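Local coordinates for protein RNA polymerase II subunit B1 CTD phosphatase RTR1 (Saccharomyces cerevisiae, PDB 5C2Y) that dephosphorylates the C-terminal domain repeats of the largest RNA polymerase II subunit, regulating the polymerase as the phosphorylation pattern changes during transcription, at residues K51-L56 with Y80-K85; S118-R123 with T161-L166. All coordinates share one frame; numbering follows the deposited sequence.

Interaction 1 (K51-L56 with Y80-K85); sequences KTLKYL and YPLCGK. With ZN (zinc ion), chain C; SO4 (sulfate ion), chain D.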
loop_
_atom_site.group_PDB
_atom_site.type_symbol
_atom_site.label_atom_id
_atom_site.label_comp_id
_atom_site.label_asym_id
_atom_site.label_seq_id
_atom_site.Cartn_x
_atom_site.Cartn_y
_atom_site.Cartn_z
ATOM N N LYS A 51 -6.789 -6.162 -5.899
ATOM C CA LYS A 51 -5.906 -7.217 -6.390
ATOM C C LYS A 51 -4.489 -6.682 -6.579
ATOM O O LYS A 51 -3.492 -7.366 -6.327
ATOM C CB LYS A 51 -6.474 -7.768 -7.704
ATOM C CG LYS A 51 -5.802 -8.989 -8.288
ATOM C CD LYS A 51 -6.661 -9.569 -9.429
ATOM C CE LYS A 51 -7.103 -8.494 -10.440
ATOM N NZ LYS A 51 -8.482 -7.947 -10.181
ATOM N N THR A 52 -4.406 -5.435 -7.014
ATOM C CA THR A 52 -3.118 -4.800 -7.229
ATOM C C THR A 52 -2.494 -4.443 -5.878
ATOM O O THR A 52 -1.333 -4.790 -5.621
ATOM C CB THR A 52 -3.264 -3.560 -8.124
ATOM O OG1 THR A 52 -3.775 -3.969 -9.395
ATOM C CG2 THR A 52 -1.938 -2.881 -8.338
ATOM N N LEU A 53 -3.269 -3.790 -5.006
ATOM C CA LEU A 53 -2.787 -3.469 -3.663
ATOM C C LEU A 53 -2.312 -4.734 -2.942
ATOM O O LEU A 53 -1.274 -4.711 -2.279
ATOM C CB LEU A 53 -3.863 -2.761 -2.847
ATOM C CG LEU A 53 -3.477 -2.281 -1.438
ATOM C CD1 LEU A 53 -2.302 -1.338 -1.464
ATOM C CD2 LEU A 53 -4.628 -1.590 -0.778
ATOM N N LYS A 54 -3.060 -5.828 -3.095
ATOM C CA LYS A 54 -2.723 -7.105 -2.485
ATOM C C LYS A 54 -1.486 -7.705 -3.121
ATOM O O LYS A 54 -0.599 -8.216 -2.432
ATOM C CB LYS A 54 -3.890 -8.084 -2.612
ATOM C CG LYS A 54 -4.932 -7.985 -1.507
ATOM C CD LYS A 54 -6.328 -8.335 -2.008
ATOM C CE LYS A 54 -6.477 -9.799 -2.397
ATOM N NZ LYS A 54 -6.499 -10.701 -1.222
ATOM N N TYR A 55 -1.437 -7.665 -4.447
ATOM C CA TYR A 55 -0.293 -8.200 -5.168
ATOM C C TYR A 55 0.975 -7.495 -4.717
ATOM O O TYR A 55 2.030 -8.105 -4.543
ATOM C CB TYR A 55 -0.488 -8.031 -6.679
ATOM C CG TYR A 55 0.763 -8.221 -7.506
ATOM C CD1 TYR A 55 1.310 -9.482 -7.680
ATOM C CD2 TYR A 55 1.393 -7.143 -8.116
ATOM C CE1 TYR A 55 2.453 -9.666 -8.424
ATOM C CE2 TYR A 55 2.538 -7.324 -8.873
ATOM C CZ TYR A 55 3.058 -8.590 -9.025
ATOM O OH TYR A 55 4.194 -8.795 -9.775
ATOM N N LEU A 56 0.828 -6.194 -4.526
ATOM C CA LEU A 56 1.899 -5.275 -4.184
ATOM C C LEU A 56 2.645 -5.647 -2.906
ATOM O O LEU A 56 3.849 -5.408 -2.786
ATOM C CB LEU A 56 1.278 -3.904 -4.043
ATOM C CG LEU A 56 2.028 -2.614 -4.179
ATOM C CD1 LEU A 56 2.188 -2.305 -5.640
ATOM C CD2 LEU A 56 1.173 -1.576 -3.483
ATOM N N TYR A 80 -3.682 5.881 1.847
ATOM C CA TYR A 80 -4.063 4.550 1.372
ATOM C C TYR A 80 -3.978 4.502 -0.149
ATOM O O TYR A 80 -4.575 5.343 -0.818
ATOM C CB TYR A 80 -5.479 4.223 1.856
ATOM C CG TYR A 80 -5.932 2.771 1.749
ATOM C CD1 TYR A 80 -5.127 1.730 2.184
ATOM C CD2 TYR A 80 -7.193 2.458 1.271
ATOM C CE1 TYR A 80 -5.559 0.421 2.127
ATOM C CE2 TYR A 80 -7.631 1.158 1.201
ATOM C CZ TYR A 80 -6.813 0.144 1.631
ATOM O OH TYR A 80 -7.264 -1.151 1.561
ATOM N N PRO A 81 -3.251 3.521 -0.710
ATOM C CA PRO A 81 -3.010 3.604 -2.161
ATOM C C PRO A 81 -4.240 3.431 -3.070
ATOM O O PRO A 81 -4.109 3.697 -4.265
ATOM C CB PRO A 81 -1.996 2.475 -2.415
ATOM C CG PRO A 81 -1.288 2.308 -1.122
ATOM C CD PRO A 81 -2.357 2.549 -0.064
ATOM N N LEU A 82 -5.395 3.028 -2.543
ATOM C CA LEU A 82 -6.579 2.870 -3.394
ATOM C C LEU A 82 -7.351 4.173 -3.501
ATOM O O LEU A 82 -8.248 4.289 -4.327
ATOM C CB LEU A 82 -7.501 1.762 -2.867
ATOM C CG LEU A 82 -7.091 0.281 -2.967
ATOM C CD1 LEU A 82 -7.957 -0.610 -2.109
ATOM C CD2 LEU A 82 -7.137 -0.216 -4.382
ATOM N N CYS A 83 -6.998 5.159 -2.679
ATOM C CA CYS A 83 -7.771 6.397 -2.580
ATOM C C CYS A 83 -7.154 7.548 -3.337
ATOM O O CYS A 83 -5.970 7.826 -3.175
ATOM C CB CYS A 83 -7.927 6.817 -1.123
ATOM S SG CYS A 83 -8.888 8.332 -0.925
ATOM N N GLY A 84 -7.965 8.237 -4.130
ATOM C CA GLY A 84 -7.513 9.379 -4.898
ATOM C C GLY A 84 -7.888 10.716 -4.293
ATOM O O GLY A 84 -7.635 11.760 -4.874
ATOM N N LYS A 85 -8.504 10.695 -3.120
ATOM C CA LYS A 85 -8.794 11.926 -2.396
ATOM C C LYS A 85 -7.541 12.433 -1.670
ATOM O O LYS A 85 -6.511 11.747 -1.606
ATOM C CB LYS A 85 -9.923 11.709 -1.387
ATOM C CG LYS A 85 -11.309 11.494 -1.972
ATOM C CD LYS A 85 -12.228 10.832 -0.932
ATOM C CE LYS A 85 -13.300 11.755 -0.389
ATOM N NZ LYS A 85 -14.259 12.152 -1.465
HETATM ZN ZN ZN C . -8.898 8.096 1.276
HETATM S S SO4 D . -6.200 -13.633 -2.521
HETATM O O1 SO4 D . -7.623 -13.290 -2.567
HETATM O O2 SO4 D . -5.666 -13.339 -1.195
HETATM O O3 SO4 D . -5.502 -12.855 -3.545
HETATM O O4 SO4 D . -6.007 -15.051 -2.813
#
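Leu53, on helix 50-56, pushes its two methyl groups into the type I beta turn Tyr80-Cys83, which lies in the RTR1-type zinc finger and supplies a zinc ligand. The turn is closed by Cys83 N bonding to Tyr80 O, and the nearest backbone approach, Leu53 CA to Pro81 CA, is 7.2 Å, so side chains make the whole contact. A chi1 of -176° swings the branch point of Leu53 alongside its own carbonyl carbon, and the two methyls go to different parts of the turn. CD1 meets the Pro81 ring, closest at CG (3.8 Å) with CB and CD slightly farther, and the two side chains cross at about a right angle. CD2 touches the outer end of Tyr80, closest at OH (3.6 Å) and approaching the phenol ring obliquely, and also meets Leu82 CD1 (3.7 Å). No hydrogen bond spans the segments; the polar partner of Tyr80 OH is Glu164. Tyr65 and Leu68 of helix 62-74 pack on Pro81, adding to the burial of this side.

Leu53 alone carries more than half of the 176 Å² buried, and the contact is loose around it. Lys54, the next residue on the helix, turns to a different side, its chain bent at chi2, chi3 and chi4; besides its partner Glu165, its ammonium group has a hydrogen bond with a sulfate, NZ to O2 2.8 Å, the anion probably coming from the crystallisation liquor. At the far end of segment 80-85, Gly84 and Lys85 are exposed and stand clear of the helix. Here Cys83 SG binds the zinc ion at 2.2 Å and also accepts a hydrogen bond from Lys85 N, 3.2 Å long with an N-H...S angle of 151°.

Interaction 2 (S118-R123 with T161-L166); sequences SKFHFR and TLFEEL. With ZN (zinc ion), chain C.
The backbones of helix 119-129 and the start of helix 163-170 come closest at Arg123 and Phe163, whose CA atoms are 7.5 Å apart, and side chains fill the interval. Phe163 reaches across to the other helix and presents the CE2-CZ edge of its ring to Arg123 NH1. This nitrogen lies near the ring plane, 3.9 Å from Phe163 CZ, while Arg123 CB is 4.0 Å from both CD2 and CE2 of that ring. Guanidinium and ring planes are 57° apart, which excludes a flat stack. Phe120 touches the same ring more loosely, its CE1 4.3 Å from Phe163 CE2. Replacing Phe163 with an alanine would probably open a gap beside Arg123 and leave its guanidinium freer to turn. Between the two contact residues on helix 119-129, His121 binds the zinc ion through ND1 at 2.1 Å, and the weak capping bond from His121 N to Ser118 OG closes the helix start. This surface contact is continued along helix 119-129, where Cys124 and Phe127 pack on Phe163, while Leu162, just before helix 163-170, rests on Lys54 of helix 50-56.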
loop_
_atom_site.group_PDB
_atom_site.type_symbol
_atom_site.label_atom_id
_atom_site.label_comp_id
_atom_site.label_asym_id
_atom_site.label_seq_id
_atom_site.Cartn_x
_atom_site.Cartn_y
_atom_site.Cartn_z
ATOM N N SER A 118 -10.023 9.998 5.766
ATOM C CA SER A 118 -10.988 9.553 6.766
ATOM C C SER A 118 -10.374 8.538 7.720
ATOM O O SER A 118 -9.306 7.975 7.451
ATOM C CB SER A 118 -12.188 8.936 6.084
ATOM O OG SER A 118 -11.706 7.991 5.154
ATOM N N LYS A 119 -11.059 8.282 8.827
ATOM C CA LYS A 119 -10.566 7.273 9.740
ATOM C C LYS A 119 -10.662 5.939 9.048
ATOM O O LYS A 119 -9.810 5.088 9.221
ATOM C CB LYS A 119 -11.332 7.249 11.068
ATOM C CG LYS A 119 -10.526 6.539 12.129
ATOM C CD LYS A 119 -11.142 6.542 13.508
ATOM C CE LYS A 119 -10.247 5.757 14.457
ATOM N NZ LYS A 119 -10.787 5.723 15.851
ATOM N N PHE A 120 -11.697 5.758 8.244
ATOM C CA PHE A 120 -11.877 4.491 7.554
ATOM C C PHE A 120 -10.634 4.116 6.745
ATOM O O PHE A 120 -10.096 3.006 6.893
ATOM C CB PHE A 120 -13.101 4.519 6.647
ATOM C CG PHE A 120 -13.324 3.223 5.941
ATOM C CD1 PHE A 120 -13.599 2.069 6.664
ATOM C CD2 PHE A 120 -13.214 3.132 4.560
ATOM C CE1 PHE A 120 -13.789 0.852 6.019
ATOM C CE2 PHE A 120 -13.404 1.924 3.913
ATOM C CZ PHE A 120 -13.689 0.780 4.641
ATOM N N HIS A 121 -10.142 5.038 5.923
ATOM C CA HIS A 121 -8.929 4.753 5.164
ATOM C C HIS A 121 -7.651 4.689 6.016
ATOM O O HIS A 121 -6.723 3.957 5.668
ATOM C CB HIS A 121 -8.780 5.759 4.037
ATOM C CG HIS A 121 -9.559 5.382 2.821
ATOM N ND1 HIS A 121 -9.782 6.251 1.768
ATOM C CD2 HIS A 121 -10.184 4.230 2.495
ATOM C CE1 HIS A 121 -10.506 5.644 0.855
ATOM N NE2 HIS A 121 -10.769 4.416 1.263
ATOM N N PHE A 122 -7.597 5.426 7.129
ATOM C CA PHE A 122 -6.524 5.224 8.103
ATOM C C PHE A 122 -6.454 3.766 8.541
ATOM O O PHE A 122 -5.377 3.174 8.598
ATOM C CB PHE A 122 -6.708 6.116 9.340
ATOM C CG PHE A 122 -5.955 5.626 10.545
ATOM C CD1 PHE A 122 -4.583 5.700 10.597
ATOM C CD2 PHE A 122 -6.620 5.043 11.605
ATOM C CE1 PHE A 122 -3.882 5.218 11.706
ATOM C CE2 PHE A 122 -5.926 4.556 12.715
ATOM C CZ PHE A 122 -4.557 4.642 12.761
ATOM N N ARG A 123 -7.613 3.197 8.864
ATOM C CA ARG A 123 -7.727 1.800 9.287
ATOM C C ARG A 123 -7.337 0.810 8.209
ATOM O O ARG A 123 -6.596 -0.133 8.467
ATOM C CB ARG A 123 -9.142 1.495 9.703
ATOM C CG ARG A 123 -9.687 2.395 10.766
ATOM C CD ARG A 123 -11.131 2.025 10.982
ATOM N NE ARG A 123 -11.485 2.103 12.386
ATOM C CZ ARG A 123 -12.393 1.337 12.982
ATOM N NH1 ARG A 123 -13.062 0.424 12.287
ATOM N NH2 ARG A 123 -12.634 1.505 14.286
ATOM N N THR A 161 -4.563 -9.619 3.543
ATOM C CA THR A 161 -6.015 -9.505 3.590
ATOM C C THR A 161 -6.390 -8.044 3.802
ATOM O O THR A 161 -5.906 -7.411 4.739
ATOM C CB THR A 161 -6.632 -10.344 4.737
ATOM O OG1 THR A 161 -6.449 -11.744 4.489
ATOM C CG2 THR A 161 -8.098 -10.051 4.870
ATOM N N LEU A 162 -7.246 -7.495 2.954
ATOM C CA LEU A 162 -7.614 -6.096 3.113
ATOM C C LEU A 162 -8.691 -5.961 4.171
ATOM O O LEU A 162 -9.487 -6.872 4.368
ATOM C CB LEU A 162 -8.100 -5.491 1.790
ATOM C CG LEU A 162 -7.131 -5.565 0.617
ATOM C CD1 LEU A 162 -7.528 -4.549 -0.424
ATOM C CD2 LEU A 162 -5.710 -5.337 1.091
ATOM N N PHE A 163 -8.716 -4.818 4.848
ATOM C CA PHE A 163 -9.674 -4.612 5.919
ATOM C C PHE A 163 -11.058 -4.742 5.337
ATOM O O PHE A 163 -11.929 -5.402 5.911
ATOM C CB PHE A 163 -9.474 -3.253 6.580
ATOM C CG PHE A 163 -10.412 -2.981 7.719
ATOM C CD1 PHE A 163 -10.791 -3.983 8.583
ATOM C CD2 PHE A 163 -10.889 -1.701 7.947
ATOM C CE1 PHE A 163 -11.649 -3.712 9.637
ATOM C CE2 PHE A 163 -11.739 -1.431 8.997
ATOM C CZ PHE A 163 -12.116 -2.431 9.839
ATOM N N GLU A 164 -11.247 -4.159 4.163
ATOM C CA GLU A 164 -12.574 -4.130 3.579
ATOM C C GLU A 164 -12.983 -5.507 3.055
ATOM O O GLU A 164 -14.141 -5.719 2.747
ATOM C CB GLU A 164 -12.663 -3.054 2.482
ATOM C CG GLU A 164 -11.598 -3.117 1.410
ATOM C CD GLU A 164 -10.284 -2.435 1.786
ATOM O OE1 GLU A 164 -9.888 -1.471 1.089
ATOM O OE2 GLU A 164 -9.632 -2.891 2.752
ATOM N N GLU A 165 -12.053 -6.456 2.997
ATOM C CA GLU A 165 -12.418 -7.844 2.718
ATOM C C GLU A 165 -13.065 -8.471 3.939
ATOM O O GLU A 165 -13.958 -9.298 3.815
ATOM C CB GLU A 165 -11.207 -8.680 2.309
ATOM C CG GLU A 165 -10.563 -8.263 1.010
ATOM C CD GLU A 165 -9.387 -9.161 0.599
ATOM O OE1 GLU A 165 -8.839 -9.875 1.456
ATOM O OE2 GLU A 165 -8.998 -9.134 -0.589
ATOM N N LEU A 166 -12.609 -8.099 5.130
ATOM C CA LEU A 166 -13.212 -8.653 6.336
ATOM C C LEU A 166 -14.589 -8.037 6.597
ATOM O O LEU A 166 -15.533 -8.734 6.934
ATOM C CB LEU A 166 -12.299 -8.459 7.551
ATOM C CG LEU A 166 -11.054 -9.354 7.636
ATOM C CD1 LEU A 166 -10.474 -9.276 9.028
ATOM C CD2 LEU A 166 -11.301 -10.810 7.237
HETATM ZN ZN ZN C . -8.898 8.096 1.276
#

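Overall arrangement
Interaction 1 closes before interaction 2 opens along the chain, and their centres are 11 Å apart in a fold of helices and loops without strands. Both touch the same zinc ion: the 80-85 loop brings one cysteine and helix 119-129 the histidine, with Cys78 and Cys117 completing the site. Two polar links join the contacts directly, a probable hydrogen bond of 2.7 Å between Tyr80 OH and Glu164 OE1 and a salt bridge of 3.0 Å between Lys54 NZ and Glu165 OE2. The start of helix 163-170 is therefore tied to both segments of interaction 1. Interaction 1, near the chain centre, joins the zinc-binding turn to helix 50-56; interaction 2, at the surface, joins zinc-bearing helix 119-129 to helix 163-170.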